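Local coordinates for SusD superfamily protein (Bacteroides thetaiotaomicron, PDB 3MCX) that is of unconfirmed function but, as a zinc-binding outer-membrane member of the SusD family, probably helps capture glycans for uptake, at residues 88-102 against 122-136. Sequence-based numbering, arbitrary orientation.
Sequences WNTVYKVIRQTNNLI and KSEALVMRGLSLFNL
Leu-136 packs as a knob among Trp-88, Val-91, Tyr-92 and Ile-95. Its CD1 lies over one face of the Tyr-92 ring, a CH-pi contact 3.7 Å from the ring centroid. The other methyl, CD2, approaches the Trp-88 ring obliquely. From the Ile-95 side, CD1 of that residue meets Leu-136 CD1 tip to tip. Tyr-92 OH hydrogen-bonds to Pro-155 O, which helps to hold the ring against Leu-136.

Further along, Ile-95 fits among Arg-129, Ser-132, Leu-133 and Leu-136. Val-91 CG1 presses on Ser-132 CB at 3.5 Å, a tight pair. Ile-102 CG1 touches Ala-125 CB (3.8 Å), while its CD1 meets Leu-126 CD2. Ile-102 CD1 also lies over one face of the Arg-129 guanidinium, near NH1.

One hydrogen bond crosses the interface: Arg-129 NH1 donates to Asn-99 OD1 at 2.7 Å. NH1 approaches nearly in line with the C=O bond of Asn-99. The oxygen lies at the guanidinium edge, close to its plane, and the amide plane is turned 55° from that group. A bend at chi3 (68°) in an otherwise extended arginine chain turns the guanidinium to this oxygen. Arg-129 NE forms a salt bridge with Asp-182 of helix 172-186, so the buried charge has an acidic partner.

Two hydroxyls bond back to carbonyls of their own helices. Thr-98 OG1 donates to Ile-95 O at 2.7 Å and rests against Arg-129 CG. Ser-132 OG donates to Met-128 O and has a second hydrogen bond, with Tyr-40 OH.

The axes of segments 88-102 and 122-136 come within 9.0 Å, with 153° between their directions; they lie on helices 81-106 and 115-140. The antiparallel pair, locked by knobs into holes, is consistent with the TPR-like helical scaffold of the SusD family.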
loop_
_atom_site.group_PDB
_atom_site.type_symbol
_atom_site.label_atom_id
_atom_site.label_comp_id
_atom_site.label_asym_id
_atom_site.label_seq_id
_atom_site.Cartn_x
_atom_site.Cartn_y
_atom_site.Cartn_z
ATOM N N TRP A 88 12.635 -6.428 -4.392
ATOM C CA TRP A 88 13.018 -7.522 -3.495
ATOM C C TRP A 88 14.206 -7.115 -2.627
ATOM O O TRP A 88 14.165 -7.202 -1.396
ATOM C CB TRP A 88 13.387 -8.738 -4.337
ATOM C CG TRP A 88 13.874 -9.937 -3.586
ATOM C CD1 TRP A 88 15.136 -10.180 -3.221
ATOM C CD2 TRP A 88 13.118 -11.110 -3.239
ATOM N NE1 TRP A 88 15.244 -11.429 -2.621
ATOM C CE2 TRP A 88 14.008 -12.008 -2.629
ATOM C CE3 TRP A 88 11.778 -11.453 -3.350
ATOM C CZ2 TRP A 88 13.599 -13.271 -2.147
ATOM C CZ3 TRP A 88 11.364 -12.704 -2.880
ATOM C CH2 TRP A 88 12.265 -13.589 -2.305
ATOM N N ASN A 89 15.287 -6.669 -3.266
ATOM C CA ASN A 89 16.533 -6.427 -2.563
ATOM C C ASN A 89 16.369 -5.245 -1.601
ATOM O O ASN A 89 16.963 -5.219 -0.535
ATOM C CB ASN A 89 17.688 -6.137 -3.521
ATOM C CG ASN A 89 18.251 -7.383 -4.182
ATOM O OD1 ASN A 89 18.021 -8.503 -3.728
ATOM N ND2 ASN A 89 19.052 -7.179 -5.208
ATOM N N THR A 90 15.595 -4.243 -2.005
ATOM C CA THR A 90 15.457 -3.039 -1.181
ATOM C C THR A 90 14.708 -3.359 0.099
ATOM O O THR A 90 15.084 -2.861 1.178
ATOM C CB THR A 90 14.802 -1.896 -1.975
ATOM O OG1 THR A 90 15.552 -1.686 -3.189
ATOM C CG2 THR A 90 14.717 -0.596 -1.154
ATOM N N VAL A 91 13.616 -4.141 0.015
ATOM C CA VAL A 91 12.875 -4.488 1.226
ATOM C C VAL A 91 13.707 -5.384 2.123
ATOM O O VAL A 91 13.719 -5.207 3.348
ATOM C CB VAL A 91 11.464 -5.020 0.925
ATOM C CG1 VAL A 91 10.769 -5.372 2.239
ATOM C CG2 VAL A 91 10.653 -3.960 0.177
ATOM N N TYR A 92 14.463 -6.314 1.543
ATOM C CA TYR A 92 15.358 -7.133 2.368
ATOM C C TYR A 92 16.451 -6.292 3.041
ATOM O O TYR A 92 16.899 -6.598 4.126
ATOM C CB TYR A 92 15.939 -8.327 1.589
ATOM C CG TYR A 92 15.034 -9.521 1.658
ATOM C CD1 TYR A 92 14.859 -10.178 2.852
ATOM C CD2 TYR A 92 14.306 -9.947 0.539
ATOM C CE1 TYR A 92 13.997 -11.247 2.941
ATOM C CE2 TYR A 92 13.449 -11.001 0.622
ATOM C CZ TYR A 92 13.288 -11.653 1.831
ATOM O OH TYR A 92 12.372 -12.679 1.918
ATOM N N LYS A 93 16.920 -5.231 2.377
ATOM C CA LYS A 93 17.890 -4.334 3.007
ATOM C C LYS A 93 17.272 -3.687 4.249
ATOM O O LYS A 93 17.931 -3.595 5.282
ATOM C CB LYS A 93 18.377 -3.259 2.018
ATOM C CG LYS A 93 19.530 -2.400 2.536
ATOM C CD LYS A 93 19.987 -1.488 1.362
ATOM C CE LYS A 93 21.047 -0.472 1.756
ATOM N NZ LYS A 93 21.247 0.453 0.568
ATOM N N VAL A 94 16.024 -3.225 4.131
ATOM C CA VAL A 94 15.342 -2.666 5.289
ATOM C C VAL A 94 15.237 -3.733 6.388
ATOM O O VAL A 94 15.517 -3.439 7.553
ATOM C CB VAL A 94 13.970 -2.118 4.953
ATOM C CG1 VAL A 94 13.159 -1.834 6.244
ATOM C CG2 VAL A 94 14.114 -0.831 4.105
ATOM N N ILE A 95 14.849 -4.961 6.045
ATOM C CA ILE A 95 14.727 -6.021 7.057
ATOM C C ILE A 95 16.071 -6.245 7.761
ATOM O O ILE A 95 16.155 -6.300 8.994
ATOM C CB ILE A 95 14.193 -7.318 6.423
ATOM C CG1 ILE A 95 12.713 -7.136 6.087
ATOM C CG2 ILE A 95 14.447 -8.513 7.365
ATOM C CD1 ILE A 95 12.113 -8.235 5.209
ATOM N N ARG A 96 17.118 -6.319 6.973
ATOM C CA ARG A 96 18.447 -6.514 7.536
ATOM C C ARG A 96 18.835 -5.392 8.498
ATOM O O ARG A 96 19.375 -5.644 9.551
ATOM C CB ARG A 96 19.464 -6.747 6.432
ATOM C CG ARG A 96 19.185 -8.063 5.709
ATOM C CD ARG A 96 20.175 -8.417 4.623
ATOM N NE ARG A 96 20.785 -7.304 3.913
ATOM C CZ ARG A 96 20.551 -7.088 2.633
ATOM N NH1 ARG A 96 19.746 -7.921 2.014
ATOM N NH2 ARG A 96 21.096 -6.103 2.010
ATOM N N GLN A 97 18.544 -4.167 8.126
ATOM C CA GLN A 97 18.828 -3.047 9.010
ATOM C C GLN A 97 18.006 -3.106 10.299
ATOM O O GLN A 97 18.521 -2.822 11.373
ATOM C CB GLN A 97 18.627 -1.721 8.283
ATOM C CG GLN A 97 19.674 -1.512 7.175
ATOM C CD GLN A 97 19.687 -0.099 6.616
ATOM O OE1 GLN A 97 18.978 0.780 7.089
ATOM N NE2 GLN A 97 20.524 0.113 5.594
ATOM N N THR A 98 16.729 -3.471 10.199
ATOM C CA THR A 98 15.927 -3.661 11.406
ATOM C C THR A 98 16.524 -4.744 12.311
ATOM O O THR A 98 16.580 -4.575 13.541
ATOM C CB THR A 98 14.427 -3.953 11.195
ATOM O OG1 THR A 98 14.195 -5.233 10.555
ATOM C CG2 THR A 98 13.734 -2.834 10.405
ATOM N N ASN A 99 17.004 -5.837 11.714
ATOM C CA ASN A 99 17.585 -6.903 12.503
ATOM C C ASN A 99 18.871 -6.482 13.193
ATOM O O ASN A 99 19.121 -6.799 14.361
ATOM C CB ASN A 99 17.806 -8.140 11.619
ATOM C CG ASN A 99 16.509 -8.888 11.374
ATOM O OD1 ASN A 99 15.669 -8.934 12.260
ATOM N ND2 ASN A 99 16.365 -9.509 10.207
ATOM N N ASN A 100 19.720 -5.731 12.479
ATOM C CA ASN A 100 20.940 -5.211 13.060
ATOM C C ASN A 100 20.679 -4.260 14.253
ATOM O O ASN A 100 21.319 -4.349 15.279
ATOM C CB ASN A 100 21.772 -4.496 11.986
ATOM C CG ASN A 100 22.355 -5.476 10.952
ATOM O OD1 ASN A 100 22.305 -6.708 11.132
ATOM N ND2 ASN A 100 22.900 -4.929 9.859
ATOM N N LEU A 101 19.672 -3.398 14.073
ATOM C CA LEU A 101 19.319 -2.436 15.113
ATOM C C LEU A 101 18.720 -3.135 16.340
ATOM O O LEU A 101 19.124 -2.852 17.448
ATOM C CB LEU A 101 18.352 -1.380 14.537
ATOM C CG LEU A 101 17.861 -0.295 15.512
ATOM C CD1 LEU A 101 18.980 0.448 16.204
ATOM C CD2 LEU A 101 16.946 0.656 14.743
ATOM N N ILE A 102 17.749 -4.017 16.094
ATOM C CA ILE A 102 17.154 -4.776 17.187
ATOM C C ILE A 102 18.201 -5.569 17.950
ATOM O O ILE A 102 18.265 -5.538 19.180
ATOM C CB ILE A 102 16.019 -5.697 16.700
ATOM C CG1 ILE A 102 14.832 -4.859 16.159
ATOM C CG2 ILE A 102 15.586 -6.646 17.838
ATOM C CD1 ILE A 102 13.850 -5.583 15.247
ATOM N N LYS A 122 13.254 0.041 19.414
ATOM C CA LYS A 122 13.128 -1.392 19.079
ATOM C C LYS A 122 11.745 -1.728 18.529
ATOM O O LYS A 122 11.611 -2.470 17.547
ATOM C CB LYS A 122 13.391 -2.207 20.327
ATOM C CG LYS A 122 13.258 -3.722 20.180
ATOM C CD LYS A 122 13.432 -4.395 21.534
ATOM C CE LYS A 122 13.055 -5.833 21.479
ATOM N NZ LYS A 122 13.075 -6.405 22.857
ATOM N N SER A 123 10.720 -1.178 19.162
ATOM C CA SER A 123 9.356 -1.452 18.747
ATOM C C SER A 123 9.024 -0.917 17.359
ATOM O O SER A 123 8.359 -1.573 16.559
ATOM C CB SER A 123 8.377 -0.880 19.757
ATOM O OG SER A 123 8.520 -1.570 20.990
ATOM N N GLU A 124 9.465 0.306 17.069
ATOM C CA GLU A 124 9.320 0.834 15.729
ATOM C C GLU A 124 10.054 -0.007 14.674
ATOM O O GLU A 124 9.522 -0.276 13.600
ATOM C CB GLU A 124 9.782 2.293 15.698
ATOM C CG GLU A 124 8.866 3.215 16.514
ATOM C CD GLU A 124 9.266 4.672 16.472
ATOM O OE1 GLU A 124 9.694 5.133 15.391
ATOM O OE2 GLU A 124 9.131 5.348 17.513
ATOM N N ALA A 125 11.273 -0.434 15.005
ATOM C CA ALA A 125 12.005 -1.347 14.121
ATOM C C ALA A 125 11.222 -2.659 13.888
ATOM O O ALA A 125 11.206 -3.184 12.788
ATOM C CB ALA A 125 13.401 -1.642 14.705
ATOM N N LEU A 126 10.612 -3.188 14.941
ATOM C CA LEU A 126 9.817 -4.409 14.845
ATOM C C LEU A 126 8.641 -4.237 13.929
ATOM O O LEU A 126 8.368 -5.104 13.092
ATOM C CB LEU A 126 9.346 -4.883 16.241
ATOM C CG LEU A 126 10.334 -5.717 17.078
ATOM C CD1 LEU A 126 9.823 -5.837 18.525
ATOM C CD2 LEU A 126 10.578 -7.118 16.406
ATOM N N VAL A 127 7.949 -3.105 14.027
ATOM C CA VAL A 127 6.817 -2.864 13.135
ATOM C C VAL A 127 7.312 -2.759 11.687
ATOM O O VAL A 127 6.731 -3.336 10.771
ATOM C CB VAL A 127 5.943 -1.630 13.490
ATOM C CG1 VAL A 127 4.754 -1.546 12.502
ATOM C CG2 VAL A 127 5.410 -1.723 14.867
HETATM N N MSE A 128 8.417 -2.042 11.481
HETATM C CA MSE A 128 8.979 -1.959 10.140
HETATM C C MSE A 128 9.420 -3.327 9.618
HETATM O O MSE A 128 9.279 -3.612 8.438
HETATM C CB MSE A 128 10.131 -0.968 10.106
HETATM C CG MSE A 128 10.692 -0.726 8.731
HETATM SE SE MSE A 128 9.415 -0.109 7.392
HETATM C CE MSE A 128 8.184 0.891 8.539
ATOM N N ARG A 129 9.974 -4.169 10.471
ATOM C CA ARG A 129 10.345 -5.533 10.033
ATOM C C ARG A 129 9.109 -6.330 9.600
ATOM O O ARG A 129 9.110 -7.010 8.581
ATOM C CB ARG A 129 11.073 -6.290 11.137
ATOM C CG ARG A 129 11.815 -7.529 10.634
ATOM C CD ARG A 129 12.624 -8.209 11.687
ATOM N NE ARG A 129 11.825 -8.839 12.727
ATOM C CZ ARG A 129 12.335 -9.386 13.816
ATOM N NH1 ARG A 129 13.632 -9.366 14.010
ATOM N NH2 ARG A 129 11.548 -9.976 14.727
ATOM N N GLY A 130 8.065 -6.258 10.398
ATOM C CA GLY A 130 6.827 -6.951 10.072
ATOM C C GLY A 130 6.159 -6.425 8.829
ATOM O O GLY A 130 5.738 -7.192 7.935
ATOM N N LEU A 131 6.108 -5.091 8.718
ATOM C CA LEU A 131 5.525 -4.467 7.526
ATOM C C LEU A 131 6.301 -4.859 6.259
ATOM O O LEU A 131 5.705 -5.164 5.223
ATOM C CB LEU A 131 5.542 -2.960 7.708
ATOM C CG LEU A 131 4.947 -2.108 6.605
ATOM C CD1 LEU A 131 3.526 -2.559 6.280
ATOM C CD2 LEU A 131 4.990 -0.610 7.056
ATOM N N SER A 132 7.628 -4.887 6.381
ATOM C CA SER A 132 8.474 -5.234 5.252
ATOM C C SER A 132 8.225 -6.685 4.802
ATOM O O SER A 132 8.077 -6.951 3.620
ATOM C CB SER A 132 9.916 -4.931 5.583
ATOM O OG SER A 132 10.127 -3.523 5.763
ATOM N N LEU A 133 8.181 -7.623 5.755
ATOM C CA LEU A 133 7.947 -9.022 5.404
ATOM C C LEU A 133 6.550 -9.144 4.774
ATOM O O LEU A 133 6.378 -9.882 3.793
ATOM C CB LEU A 133 8.084 -9.903 6.627
ATOM C CG LEU A 133 7.784 -11.396 6.396
ATOM C CD1 LEU A 133 8.610 -12.019 5.273
ATOM C CD2 LEU A 133 7.933 -12.208 7.714
ATOM N N PHE A 134 5.547 -8.440 5.306
ATOM C CA PHE A 134 4.197 -8.437 4.737
ATOM C C PHE A 134 4.219 -7.988 3.274
ATOM O O PHE A 134 3.613 -8.612 2.405
ATOM C CB PHE A 134 3.296 -7.526 5.586
ATOM C CG PHE A 134 1.885 -7.373 5.088
ATOM C CD1 PHE A 134 1.036 -8.448 5.018
ATOM C CD2 PHE A 134 1.395 -6.132 4.740
ATOM C CE1 PHE A 134 -0.279 -8.286 4.620
ATOM C CE2 PHE A 134 0.082 -5.974 4.318
ATOM C CZ PHE A 134 -0.748 -7.037 4.277
ATOM N N ASN A 135 4.911 -6.878 3.011
ATOM C CA ASN A 135 5.027 -6.349 1.650
ATOM C C ASN A 135 5.640 -7.345 0.690
ATOM O O ASN A 135 5.146 -7.537 -0.427
ATOM C CB ASN A 135 5.807 -5.038 1.680
ATOM C CG ASN A 135 4.991 -3.895 2.295
ATOM O OD1 ASN A 135 3.768 -3.819 2.105
ATOM N ND2 ASN A 135 5.667 -2.987 3.009
ATOM N N LEU A 136 6.729 -8.007 1.101
ATOM C CA LEU A 136 7.322 -9.033 0.247
ATOM C C LEU A 136 6.359 -10.209 -0.003
ATOM O O LEU A 136 6.269 -10.728 -1.100
ATOM C CB LEU A 136 8.616 -9.564 0.850
ATOM C CG LEU A 136 9.803 -8.598 0.761
ATOM C CD1 LEU A 136 10.826 -8.944 1.821
ATOM C CD2 LEU A 136 10.406 -8.635 -0.639
#